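Local atomic coordinates of probable UTP--glucose-1-phosphate uridylyltransferase YngB (Bacillus subtilis, PDB entry 7O2N), a protein that catalyses the formation of UDP-glucose from glucose 1-phosphate and UTP, supplying glycolipid synthesis and wall teichoic acid glucosylation under anaerobic fermentative growth. Residues Q39-E44 against A127-D132; H119-E124 against S212-L217; M146-Y149 against E155-G158; D232-V237 against E241-R246. All coordinates share one frame; numbering follows the deposited sequence.

Contact 1 (Q39-E44 against A127-D132)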
loop_
_atom_site.group_PDB
_atom_site.type_symbol
_atom_site.label_atom_id
_atom_site.label_comp_id
_atom_site.label_asym_id
_atom_site.label_seq_id
_atom_site.Cartn_x
_atom_site.Cartn_y
_atom_site.Cartn_z
ATOM N N GLN A 39 1.575 -10.809 5.089
ATOM C CA GLN A 39 2.755 -11.251 5.810
ATOM C C GLN A 39 2.465 -11.315 7.301
ATOM O O GLN A 39 3.020 -12.165 7.997
ATOM C CB GLN A 39 3.961 -10.341 5.606
ATOM C CG GLN A 39 5.233 -10.869 6.264
ATOM C CD GLN A 39 6.384 -9.934 5.974
ATOM O OE1 GLN A 39 6.503 -9.353 4.896
ATOM N NE2 GLN A 39 7.214 -9.709 6.970
ATOM N N TYR A 40 1.612 -10.402 7.784
ATOM C CA TYR A 40 1.243 -10.426 9.193
ATOM C C TYR A 40 0.605 -11.777 9.511
ATOM O O TYR A 40 0.885 -12.347 10.552
ATOM C CB TYR A 40 0.386 -9.217 9.592
ATOM C CG TYR A 40 1.074 -7.869 9.645
ATOM C CD1 TYR A 40 1.678 -7.404 10.804
ATOM C CD2 TYR A 40 1.075 -7.030 8.546
ATOM C CE1 TYR A 40 2.305 -6.171 10.856
ATOM C CE2 TYR A 40 1.669 -5.783 8.583
ATOM C CZ TYR A 40 2.293 -5.354 9.739
ATOM O OH TYR A 40 2.887 -4.123 9.752
ATOM N N ILE A 41 -0.222 -12.294 8.592
ATOM C CA ILE A 41 -0.981 -13.507 8.838
ATOM C C ILE A 41 -0.040 -14.704 8.888
ATOM O O ILE A 41 -0.131 -15.516 9.811
ATOM C CB ILE A 41 -2.071 -13.737 7.786
ATOM C CG1 ILE A 41 -2.906 -12.479 7.541
ATOM C CG2 ILE A 41 -2.918 -14.911 8.226
ATOM C CD1 ILE A 41 -3.894 -12.596 6.404
ATOM N N VAL A 42 0.860 -14.798 7.902
ATOM C CA VAL A 42 1.868 -15.847 7.902
ATOM C C VAL A 42 2.748 -15.764 9.156
ATOM O O VAL A 42 3.171 -16.789 9.677
ATOM C CB VAL A 42 2.712 -15.837 6.615
ATOM C CG1 VAL A 42 3.890 -16.805 6.701
ATOM C CG2 VAL A 42 1.842 -16.164 5.414
ATOM N N GLU A 43 3.027 -14.545 9.637
ATOM C CA GLU A 43 3.819 -14.351 10.842
ATOM C C GLU A 43 3.093 -14.867 12.077
ATOM O O GLU A 43 3.662 -15.601 12.863
ATOM C CB GLU A 43 4.270 -12.908 10.942
ATOM C CG GLU A 43 5.555 -12.705 10.160
ATOM C CD GLU A 43 5.936 -11.258 9.940
ATOM O OE1 GLU A 43 5.142 -10.374 10.309
ATOM O OE2 GLU A 43 7.019 -11.008 9.407
ATOM N N GLU A 44 1.814 -14.534 12.217
ATOM C CA GLU A 44 1.012 -15.115 13.280
ATOM C C GLU A 44 1.203 -16.630 13.274
ATOM O O GLU A 44 1.667 -17.193 14.263
ATOM C CB GLU A 44 -0.455 -14.717 13.143
ATOM C CG GLU A 44 -1.216 -14.856 14.447
ATOM C CD GLU A 44 -2.696 -14.512 14.364
ATOM O OE1 GLU A 44 -3.049 -13.370 13.941
ATOM O OE2 GLU A 44 -3.503 -15.369 14.742
ATOM N N ALA A 127 -5.677 -25.131 11.155
ATOM C CA ALA A 127 -6.094 -23.762 11.416
ATOM C C ALA A 127 -6.605 -23.115 10.132
ATOM O O ALA A 127 -6.029 -23.323 9.063
ATOM C CB ALA A 127 -4.926 -22.981 11.962
ATOM N N VAL A 128 -7.677 -22.319 10.255
ATOM C CA VAL A 128 -8.023 -21.333 9.237
ATOM C C VAL A 128 -7.798 -19.930 9.804
ATOM O O VAL A 128 -8.156 -19.661 10.952
ATOM C CB VAL A 128 -9.478 -21.503 8.779
ATOM C CG1 VAL A 128 -9.901 -20.363 7.868
ATOM C CG2 VAL A 128 -9.697 -22.863 8.128
ATOM N N LEU A 129 -7.191 -19.049 8.999
ATOM C CA LEU A 129 -7.013 -17.647 9.359
ATOM C C LEU A 129 -7.485 -16.779 8.198
ATOM O O LEU A 129 -6.740 -16.626 7.228
ATOM C CB LEU A 129 -5.536 -17.335 9.618
ATOM C CG LEU A 129 -4.756 -18.333 10.460
ATOM C CD1 LEU A 129 -3.263 -18.179 10.204
ATOM C CD2 LEU A 129 -5.050 -18.138 11.936
ATOM N N LEU A 130 -8.723 -16.270 8.281
ATOM C CA LEU A 130 -9.180 -15.159 7.449
ATOM C C LEU A 130 -8.274 -13.996 7.799
ATOM O O LEU A 130 -7.680 -13.976 8.879
ATOM C CB LEU A 130 -10.634 -14.792 7.789
ATOM C CG LEU A 130 -11.611 -15.951 8.027
ATOM C CD1 LEU A 130 -13.033 -15.436 8.158
ATOM C CD2 LEU A 130 -11.517 -16.981 6.901
ATOM N N GLY A 131 -8.150 -13.021 6.915
ATOM C CA GLY A 131 -7.149 -12.032 7.271
ATOM C C GLY A 131 -7.750 -10.674 7.585
ATOM O O GLY A 131 -7.427 -9.715 6.894
ATOM N N ASP A 132 -8.589 -10.588 8.619
ATOM C CA ASP A 132 -9.417 -9.394 8.684
ATOM C C ASP A 132 -9.013 -8.482 9.835
ATOM O O ASP A 132 -9.587 -7.409 10.004
ATOM C CB ASP A 132 -10.916 -9.627 8.439
ATOM C CG ASP A 132 -11.554 -10.690 9.303
ATOM O OD1 ASP A 132 -10.988 -10.989 10.384
ATOM O OD2 ASP A 132 -12.626 -11.201 8.889
#

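Contact 2 (H119-E124 against S212-L217)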
loop_
_atom_site.group_PDB
_atom_site.type_symbol
_atom_site.label_atom_id
_atom_site.label_comp_id
_atom_site.label_asym_id
_atom_site.label_seq_id
_atom_site.Cartn_x
_atom_site.Cartn_y
_atom_site.Cartn_z
ATOM N N HIS A 119 -7.594 -32.240 0.812
ATOM C CA HIS A 119 -6.636 -33.298 0.533
ATOM C C HIS A 119 -5.265 -32.908 1.068
ATOM O O HIS A 119 -4.435 -33.768 1.363
ATOM C CB HIS A 119 -6.630 -33.626 -0.967
ATOM C CG HIS A 119 -7.913 -34.228 -1.451
ATOM N ND1 HIS A 119 -8.104 -35.599 -1.535
ATOM C CD2 HIS A 119 -9.078 -33.664 -1.847
ATOM C CE1 HIS A 119 -9.323 -35.850 -1.968
ATOM N NE2 HIS A 119 -9.941 -34.682 -2.162
ATOM N N PHE A 120 -5.054 -31.594 1.192
ATOM C CA PHE A 120 -3.763 -31.062 1.596
ATOM C C PHE A 120 -3.533 -31.324 3.079
ATOM O O PHE A 120 -2.439 -31.735 3.459
ATOM C CB PHE A 120 -3.628 -29.587 1.213
ATOM C CG PHE A 120 -2.573 -28.853 1.999
ATOM C CD1 PHE A 120 -1.228 -29.021 1.708
ATOM C CD2 PHE A 120 -2.921 -28.008 3.040
ATOM C CE1 PHE A 120 -0.252 -28.336 2.414
ATOM C CE2 PHE A 120 -1.939 -27.347 3.763
ATOM C CZ PHE A 120 -0.607 -27.503 3.446
ATOM N N ILE A 121 -4.553 -31.074 3.907
ATOM C CA ILE A 121 -4.393 -31.334 5.335
ATOM C C ILE A 121 -4.718 -32.801 5.594
ATOM O O ILE A 121 -4.107 -33.459 6.428
ATOM C CB ILE A 121 -5.173 -30.352 6.251
ATOM C CG1 ILE A 121 -6.673 -30.315 5.969
ATOM C CG2 ILE A 121 -4.569 -28.945 6.233
ATOM C CD1 ILE A 121 -7.158 -28.909 5.770
ATOM N N GLY A 122 -5.681 -33.302 4.827
ATOM C CA GLY A 122 -6.043 -34.700 4.875
ATOM C C GLY A 122 -6.631 -35.050 6.230
ATOM O O GLY A 122 -7.805 -34.778 6.460
ATOM N N ASP A 123 -5.794 -35.629 7.102
ATOM C CA ASP A 123 -6.318 -36.160 8.343
ATOM C C ASP A 123 -5.549 -35.629 9.545
ATOM O O ASP A 123 -4.892 -36.376 10.275
ATOM C CB ASP A 123 -6.497 -37.674 8.323
ATOM C CG ASP A 123 -7.735 -38.033 9.120
ATOM O OD1 ASP A 123 -8.851 -37.827 8.577
ATOM O OD2 ASP A 123 -7.583 -38.415 10.304
ATOM N N GLU A 124 -5.684 -34.317 9.737
ATOM C CA GLU A 124 -5.129 -33.616 10.879
ATOM C C GLU A 124 -6.170 -32.615 11.389
ATOM O O GLU A 124 -7.218 -32.386 10.782
ATOM C CB GLU A 124 -3.849 -32.881 10.481
ATOM C CG GLU A 124 -2.677 -33.756 10.100
ATOM C CD GLU A 124 -1.524 -32.955 9.508
ATOM O OE1 GLU A 124 -1.553 -32.672 8.288
ATOM O OE2 GLU A 124 -0.598 -32.593 10.268
ATOM N N SER A 212 -12.843 -34.088 10.292
ATOM C CA SER A 212 -14.282 -34.328 10.335
ATOM C C SER A 212 -15.026 -33.243 9.571
ATOM O O SER A 212 -15.934 -33.545 8.808
ATOM C CB SER A 212 -14.782 -34.396 11.749
ATOM O OG SER A 212 -13.688 -34.389 12.661
ATOM N N ILE A 213 -14.604 -31.988 9.776
ATOM C CA ILE A 213 -15.312 -30.817 9.286
ATOM C C ILE A 213 -15.502 -30.890 7.771
ATOM O O ILE A 213 -16.342 -30.182 7.213
ATOM C CB ILE A 213 -14.617 -29.515 9.744
ATOM C CG1 ILE A 213 -15.609 -28.368 9.927
ATOM C CG2 ILE A 213 -13.462 -29.124 8.845
ATOM C CD1 ILE A 213 -16.563 -28.580 11.087
ATOM N N PHE A 214 -14.735 -31.770 7.114
ATOM C CA PHE A 214 -14.794 -31.867 5.663
ATOM C C PHE A 214 -16.111 -32.497 5.223
ATOM O O PHE A 214 -16.848 -31.904 4.434
ATOM C CB PHE A 214 -13.534 -32.523 5.100
ATOM C CG PHE A 214 -12.367 -31.574 5.118
ATOM C CD1 PHE A 214 -12.490 -30.305 4.556
ATOM C CD2 PHE A 214 -11.164 -31.933 5.709
ATOM C CE1 PHE A 214 -11.436 -29.403 4.585
ATOM C CE2 PHE A 214 -10.113 -31.030 5.740
ATOM C CZ PHE A 214 -10.248 -29.769 5.181
ATOM N N SER A 215 -16.376 -33.694 5.765
ATOM C CA SER A 215 -17.633 -34.405 5.595
ATOM C C SER A 215 -18.781 -33.425 5.813
ATOM O O SER A 215 -19.572 -33.139 4.905
ATOM C CB SER A 215 -17.717 -35.534 6.587
ATOM O OG SER A 215 -16.412 -35.908 7.010
ATOM N N VAL A 216 -18.804 -32.894 7.039
ATOM C CA VAL A 216 -19.758 -31.900 7.495
ATOM C C VAL A 216 -19.993 -30.863 6.397
ATOM O O VAL A 216 -21.143 -30.611 6.022
ATOM C CB VAL A 216 -19.275 -31.250 8.806
ATOM C CG1 VAL A 216 -20.333 -30.331 9.391
ATOM C CG2 VAL A 216 -18.839 -32.283 9.837
ATOM N N LEU A 217 -18.897 -30.287 5.873
ATOM C CA LEU A 217 -18.996 -29.164 4.951
ATOM C C LEU A 217 -19.580 -29.626 3.617
ATOM O O LEU A 217 -20.235 -28.843 2.934
ATOM C CB LEU A 217 -17.627 -28.487 4.777
ATOM C CG LEU A 217 -17.387 -27.214 5.598
ATOM C CD1 LEU A 217 -15.911 -27.009 5.885
ATOM C CD2 LEU A 217 -17.959 -25.986 4.907
#

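Contact 3 (M146-Y149 against E155-G158)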
loop_
_atom_site.group_PDB
_atom_site.type_symbol
_atom_site.label_atom_id
_atom_site.label_comp_id
_atom_site.label_asym_id
_atom_site.label_seq_id
_atom_site.Cartn_x
_atom_site.Cartn_y
_atom_site.Cartn_z
ATOM N N MET A 146 -4.964 -22.917 19.749
ATOM C CA MET A 146 -4.358 -24.234 19.639
ATOM C C MET A 146 -4.279 -24.865 21.033
ATOM O O MET A 146 -4.436 -26.081 21.199
ATOM C CB MET A 146 -2.962 -24.162 19.002
ATOM C CG MET A 146 -2.934 -24.128 17.469
ATOM S SD MET A 146 -1.374 -23.396 16.772
ATOM C CE MET A 146 -0.177 -24.642 17.233
ATOM N N ASP A 147 -4.066 -24.009 22.042
ATOM C CA ASP A 147 -3.865 -24.457 23.408
ATOM C C ASP A 147 -5.183 -24.976 23.970
ATOM O O ASP A 147 -5.193 -25.991 24.669
ATOM C CB ASP A 147 -3.075 -23.426 24.213
ATOM C CG ASP A 147 -1.640 -23.364 23.739
ATOM O OD1 ASP A 147 -1.334 -24.036 22.740
ATOM O OD2 ASP A 147 -0.838 -22.657 24.362
ATOM N N VAL A 148 -6.287 -24.310 23.616
ATOM C CA VAL A 148 -7.592 -24.841 23.975
ATOM C C VAL A 148 -7.846 -26.139 23.206
ATOM O O VAL A 148 -8.467 -27.057 23.757
ATOM C CB VAL A 148 -8.749 -23.810 23.910
ATOM C CG1 VAL A 148 -8.326 -22.487 23.286
ATOM C CG2 VAL A 148 -10.044 -24.341 23.284
ATOM N N TYR A 149 -7.333 -26.232 21.963
ATOM C CA TYR A 149 -7.514 -27.459 21.194
ATOM C C TYR A 149 -6.815 -28.648 21.864
ATOM O O TYR A 149 -7.456 -29.682 22.089
ATOM C CB TYR A 149 -7.041 -27.333 19.743
ATOM C CG TYR A 149 -7.304 -28.586 18.949
ATOM C CD1 TYR A 149 -8.584 -28.830 18.477
ATOM C CD2 TYR A 149 -6.313 -29.542 18.730
ATOM C CE1 TYR A 149 -8.887 -29.992 17.791
ATOM C CE2 TYR A 149 -6.608 -30.721 18.062
ATOM C CZ TYR A 149 -7.901 -30.941 17.589
ATOM O OH TYR A 149 -8.274 -32.059 16.902
ATOM N N GLU A 155 -13.597 -28.501 17.732
ATOM C CA GLU A 155 -13.504 -27.313 16.897
ATOM C C GLU A 155 -13.520 -26.089 17.809
ATOM O O GLU A 155 -14.538 -25.808 18.429
ATOM C CB GLU A 155 -14.666 -27.272 15.897
ATOM C CG GLU A 155 -14.513 -28.192 14.690
ATOM C CD GLU A 155 -14.691 -29.698 14.875
ATOM O OE1 GLU A 155 -15.097 -30.129 15.985
ATOM O OE2 GLU A 155 -14.413 -30.453 13.902
ATOM N N VAL A 156 -12.377 -25.397 17.907
ATOM C CA VAL A 156 -12.229 -24.181 18.694
ATOM C C VAL A 156 -12.317 -22.941 17.794
ATOM O O VAL A 156 -11.826 -22.933 16.669
ATOM C CB VAL A 156 -10.974 -24.199 19.603
ATOM C CG1 VAL A 156 -10.179 -25.496 19.547
ATOM C CG2 VAL A 156 -10.077 -22.975 19.480
ATOM N N VAL A 157 -12.978 -21.894 18.302
ATOM C CA VAL A 157 -13.159 -20.616 17.622
ATOM C C VAL A 157 -12.448 -19.533 18.440
ATOM O O VAL A 157 -12.390 -19.609 19.662
ATOM C CB VAL A 157 -14.661 -20.301 17.444
ATOM C CG1 VAL A 157 -14.970 -18.857 17.740
ATOM C CG2 VAL A 157 -15.207 -20.672 16.079
ATOM N N GLY A 158 -11.904 -18.520 17.759
ATOM C CA GLY A 158 -11.259 -17.376 18.388
ATOM C C GLY A 158 -12.205 -16.177 18.476
ATOM O O GLY A 158 -12.774 -15.748 17.467
#

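Contact 4 (D232-V237 against E241-R246)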
loop_
_atom_site.group_PDB
_atom_site.type_symbol
_atom_site.label_atom_id
_atom_site.label_comp_id
_atom_site.label_asym_id
_atom_site.label_seq_id
_atom_site.Cartn_x
_atom_site.Cartn_y
_atom_site.Cartn_z
ATOM N N ASP A 232 -22.369 -22.457 9.232
ATOM C CA ASP A 232 -23.405 -23.480 9.214
ATOM C C ASP A 232 -22.819 -24.860 9.508
ATOM O O ASP A 232 -23.511 -25.738 10.025
ATOM C CB ASP A 232 -24.211 -23.397 7.916
ATOM C CG ASP A 232 -24.793 -22.009 7.668
ATOM O OD1 ASP A 232 -24.581 -21.093 8.510
ATOM O OD2 ASP A 232 -25.430 -21.835 6.616
ATOM N N ALA A 233 -21.532 -25.034 9.198
ATOM C CA ALA A 233 -20.864 -26.303 9.421
ATOM C C ALA A 233 -20.406 -26.383 10.870
ATOM O O ALA A 233 -20.166 -27.459 11.409
ATOM C CB ALA A 233 -19.710 -26.472 8.473
ATOM N N LEU A 234 -20.271 -25.222 11.493
ATOM C CA LEU A 234 -20.029 -25.219 12.922
ATOM C C LEU A 234 -21.355 -25.475 13.638
ATOM O O LEU A 234 -21.384 -26.081 14.702
ATOM C CB LEU A 234 -19.342 -23.904 13.319
ATOM C CG LEU A 234 -17.915 -23.735 12.785
ATOM C CD1 LEU A 234 -17.361 -22.369 13.128
ATOM C CD2 LEU A 234 -16.990 -24.811 13.332
ATOM N N ARG A 235 -22.460 -25.075 12.999
ATOM C CA ARG A 235 -23.800 -25.259 13.537
ATOM C C ARG A 235 -24.137 -26.745 13.605
ATOM O O ARG A 235 -24.582 -27.223 14.650
ATOM C CB ARG A 235 -24.841 -24.525 12.686
ATOM C CG ARG A 235 -24.914 -23.028 12.955
ATOM C CD ARG A 235 -25.985 -22.306 12.162
ATOM N NE ARG A 235 -27.324 -22.742 12.524
ATOM C CZ ARG A 235 -28.077 -22.186 13.462
ATOM N NH1 ARG A 235 -27.632 -21.144 14.139
ATOM N NH2 ARG A 235 -29.282 -22.663 13.708
ATOM N N GLU A 236 -23.927 -27.451 12.480
ATOM C CA GLU A 236 -24.284 -28.857 12.363
ATOM C C GLU A 236 -23.327 -29.718 13.189
ATOM O O GLU A 236 -23.636 -30.879 13.450
ATOM C CB GLU A 236 -24.408 -29.289 10.900
ATOM N N VAL A 237 -22.186 -29.146 13.615
ATOM C CA VAL A 237 -21.295 -29.805 14.564
ATOM C C VAL A 237 -21.840 -29.574 15.967
ATOM O O VAL A 237 -21.566 -30.347 16.881
ATOM C CB VAL A 237 -19.819 -29.357 14.447
ATOM C CG1 VAL A 237 -19.007 -29.653 15.703
ATOM C CG2 VAL A 237 -19.120 -29.966 13.243
ATOM N N GLU A 241 -23.045 -32.026 19.202
ATOM C CA GLU A 241 -22.150 -31.808 20.329
ATOM C C GLU A 241 -21.655 -30.357 20.313
ATOM O O GLU A 241 -21.508 -29.764 19.247
ATOM C CB GLU A 241 -21.001 -32.821 20.258
ATOM C CG GLU A 241 -20.255 -32.998 21.568
ATOM C CD GLU A 241 -18.800 -32.549 21.628
ATOM O OE1 GLU A 241 -17.986 -33.119 20.862
ATOM O OE2 GLU A 241 -18.470 -31.645 22.455
ATOM N N PRO A 242 -21.401 -29.715 21.482
ATOM C CA PRO A 242 -20.981 -28.316 21.522
ATOM C C PRO A 242 -19.476 -28.015 21.477
ATOM O O PRO A 242 -18.650 -28.707 22.072
ATOM C CB PRO A 242 -21.719 -27.853 22.787
ATOM C CG PRO A 242 -21.693 -29.033 23.726
ATOM C CD PRO A 242 -21.595 -30.251 22.836
ATOM N N ILE A 243 -19.170 -26.917 20.768
ATOM C CA ILE A 243 -17.868 -26.371 20.421
ATOM C C ILE A 243 -17.324 -25.535 21.574
ATOM O O ILE A 243 -18.014 -25.277 22.548
ATOM C CB ILE A 243 -18.094 -25.463 19.197
ATOM C CG1 ILE A 243 -18.460 -26.258 17.943
ATOM C CG2 ILE A 243 -16.950 -24.492 18.956
ATOM C CD1 ILE A 243 -18.605 -25.397 16.700
ATOM N N HIS A 244 -16.072 -25.102 21.437
ATOM C CA HIS A 244 -15.405 -24.254 22.410
ATOM C C HIS A 244 -14.915 -22.970 21.740
ATOM O O HIS A 244 -14.840 -22.903 20.516
ATOM C CB HIS A 244 -14.275 -25.023 23.101
ATOM C CG HIS A 244 -14.770 -26.106 23.998
ATOM N ND1 HIS A 244 -15.936 -26.809 23.743
ATOM C CD2 HIS A 244 -14.261 -26.622 25.133
ATOM C CE1 HIS A 244 -16.117 -27.714 24.680
ATOM N NE2 HIS A 244 -15.102 -27.619 25.544
ATOM N N ALA A 245 -14.614 -21.948 22.560
ATOM C CA ALA A 245 -14.127 -20.660 22.093
ATOM C C ALA A 245 -13.106 -20.100 23.079
ATOM O O ALA A 245 -13.296 -20.161 24.292
ATOM C CB ALA A 245 -15.280 -19.712 21.896
ATOM N N ARG A 246 -12.015 -19.554 22.545
ATOM C CA ARG A 246 -11.046 -18.849 23.362
ATOM C C ARG A 246 -11.332 -17.349 23.291
ATOM O O ARG A 246 -11.530 -16.804 22.208
ATOM C CB ARG A 246 -9.633 -19.140 22.848
ATOM C CG ARG A 246 -8.556 -18.280 23.493
ATOM C CD ARG A 246 -8.175 -18.992 24.768
ATOM N NE ARG A 246 -6.847 -18.646 25.236
ATOM C CZ ARG A 246 -6.567 -17.539 25.897
ATOM N NH1 ARG A 246 -7.541 -16.680 26.147
ATOM N NH2 ARG A 246 -5.333 -17.294 26.309
#

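Contact 1 (Q39-E44 against A127-D132)
With chi1 at -48°, Ile41 holds CG2 anti to the backbone N, and chi2 of 173° extends CD1, which divides the side chain between two partners: CG2 meets Leu129 and CD1 meets Gly131. The methyl CG2 lies 3.8 Å from Leu129 CB and also packs on Leu129 CD1, the two side chains sliding past one another in opposite directions. Ile41 CD1 rests on the bare CA of Gly131 at 3.4 Å, in the loop that follows strand 125-129. Helix 37-47 here packs against strand 125-129 and the loop after it in the Rossmann-like core of the GT-A nucleotidyltransferase fold; strand 6-11, whose Ile9 also touches Ile41, is hydrogen-bonded to strand 125-129. One turn along the helix, Glu44 OE2 passes 4.2 Å from Leu129 CD2, but its carboxylate is engaged by Arg206 in a salt bridge and more weakly by the backbone N of Leu142. Away from the strand, Gln39 NE2 donates to Glu43 OE2 at 2.8 Å in a nearly straight bond (175°), approaching from above the carboxylate plane, while the other carboxylate oxygen of Glu43 pairs with Lys35.

Contact 2 (H119-E124 against S212-L217)
Ile121 and Phe214 join the ends of two helices on one flank of the nucleotidyltransferase fold: Ile121 closes the short helix 118-121, and Phe214 stands in the first turn of helix 213-219. The contact is an aliphatic side chain laid against an aromatic edge. Ile121 CG1 lies in the plane of the Phe214 ring, 3.5 Å from Phe214 CE2, and Ile121 CD1 stays near that plane, closest to Phe214 CZ at 3.3 Å. A chi1 of 57° places CG1 between the backbone N and the carbonyl carbon, turning the longer branch of Ile121 toward the ring. Gly122, the first residue past the helix, leaves helical geometry with positive phi (65°), and its O lies obliquely 4.5 Å from Phe214 CE2. An alanine in place of Ile121 would lack CG1 and CD1, and the CE2-CZ edge of Phe214 would probably lose its packing partner from this helix. Next along the chain, Ser215 OG donates to Ser212 O at 3.0 Å. The Phe214 ring also meets Phe126 of strand 125-129, their planes almost parallel at about 5°, and touches Leu115 of helix 109-116. Ile121 packs on Phe126 as well, and Val216 and Leu217 turn to helix 230-240, which places the pair between the sheet and the helices around it.

Contact 3 (M146-Y149 against E155-G158)
Val156 meets Val148 and Tyr149 with every atom of its side chain. Its CB, directed toward the helix, lies 3.8 Å from Val148 CG2. One step out, the methyl Val156 CG1 enters the angle between the two helix residues: it is 3.6 Å from Tyr149 CB and also touches Tyr149 CD1 and Val148 CG2. The other methyl, Val156 CG2, meets Val148 CG2 at 4.0 Å. Against the tyrosine the approach is to the ring edge, in plane, and the two side chains cross at about a right angle. Tyr149 CG is anti to the backbone N (chi1 -177°), which extends the ring away from the helix axis beside Val156 and lets OH hydrogen-bond with Asn210, fixing the far end of the ring. All the contacts across the two segments are carbon to carbon, and no hydrogen bond joins them. In chain order this is a helix, a short loop and a strand, the helix folding back over its own successor. Strand 156-161 runs antiparallel to 206-210, whose Val208 also touches Tyr149, and parallel to 244-247, while helix 141-152 covers this face of the mixed sheet.

Contact 4 (D232-V237 against E241-R246)
Ile243 reaches back to the helix it follows, touching Leu234 and Val237 with CD1 and CG1 in turn. Its CD1 lies 3.8 Å from Leu234 CB and equally near Leu234 CD2, and it also passes 3.5 Å from the carbonyl O of Leu234. Nearer the backbone, Ile243 CG1 meets Val237 CG1 at 4.1 Å. Both helix side chains cross the isoleucine at about a right angle, and with CG1 anti to its carbonyl carbon (chi1 -69°) Ile243 directs its longer branch toward them. A weak bond from Glu241 N to Val237 O, bent to 134°, is modelled where helix 230-240 gives out, in the i to i-4 spacing of a helix, though the local backbone geometry makes it doubtful. Outward from this shell, Ile243 touches Val185 and Leu234 touches Leu188, both on strand 182-190, while Ile213 and Val216 of helix 213-219 lie against Val237. On the outer side of the helix, Arg235 NH1 forms a salt bridge with Asp187 and a hydrogen bond with Leu188 O, tying helix 230-240 to strand 182-190 once more. The contact thus joins the helix to the approach of strand 244-247 through a short turn, and its chemistry implies cohesion from aliphatic packing, mostly buried, with the doubtful backbone bond probably contributing little, while the Arg235-Asp187 salt bridge reaches outside the two segments.

How the contacts relate
All four contacts lie within the nucleotidyltransferase domain, and contacts 1, 3 and 4 reach its mixed sheet. Contact 1 is nearest the centre of the folded chain, its centre about 15 Å from that of contact 3 and about 20 Å from that of contact 2. Contacts 1 and 2 cross along the sequence, and contact 3 is nested inside the loop closed by contact 2; contact 4 follows. Contacts 3 and 4, with centres about 11 Å apart, lie on neighbouring parallel strands, 156-161 and 244-247 respectively. Helices 213-219 and 230-240 pack together and join contact 2 to contact 4. Helices thus pack on the GT-A-type sheet through sequence-distant (contact 1) and local (contacts 3 and 4) pairings.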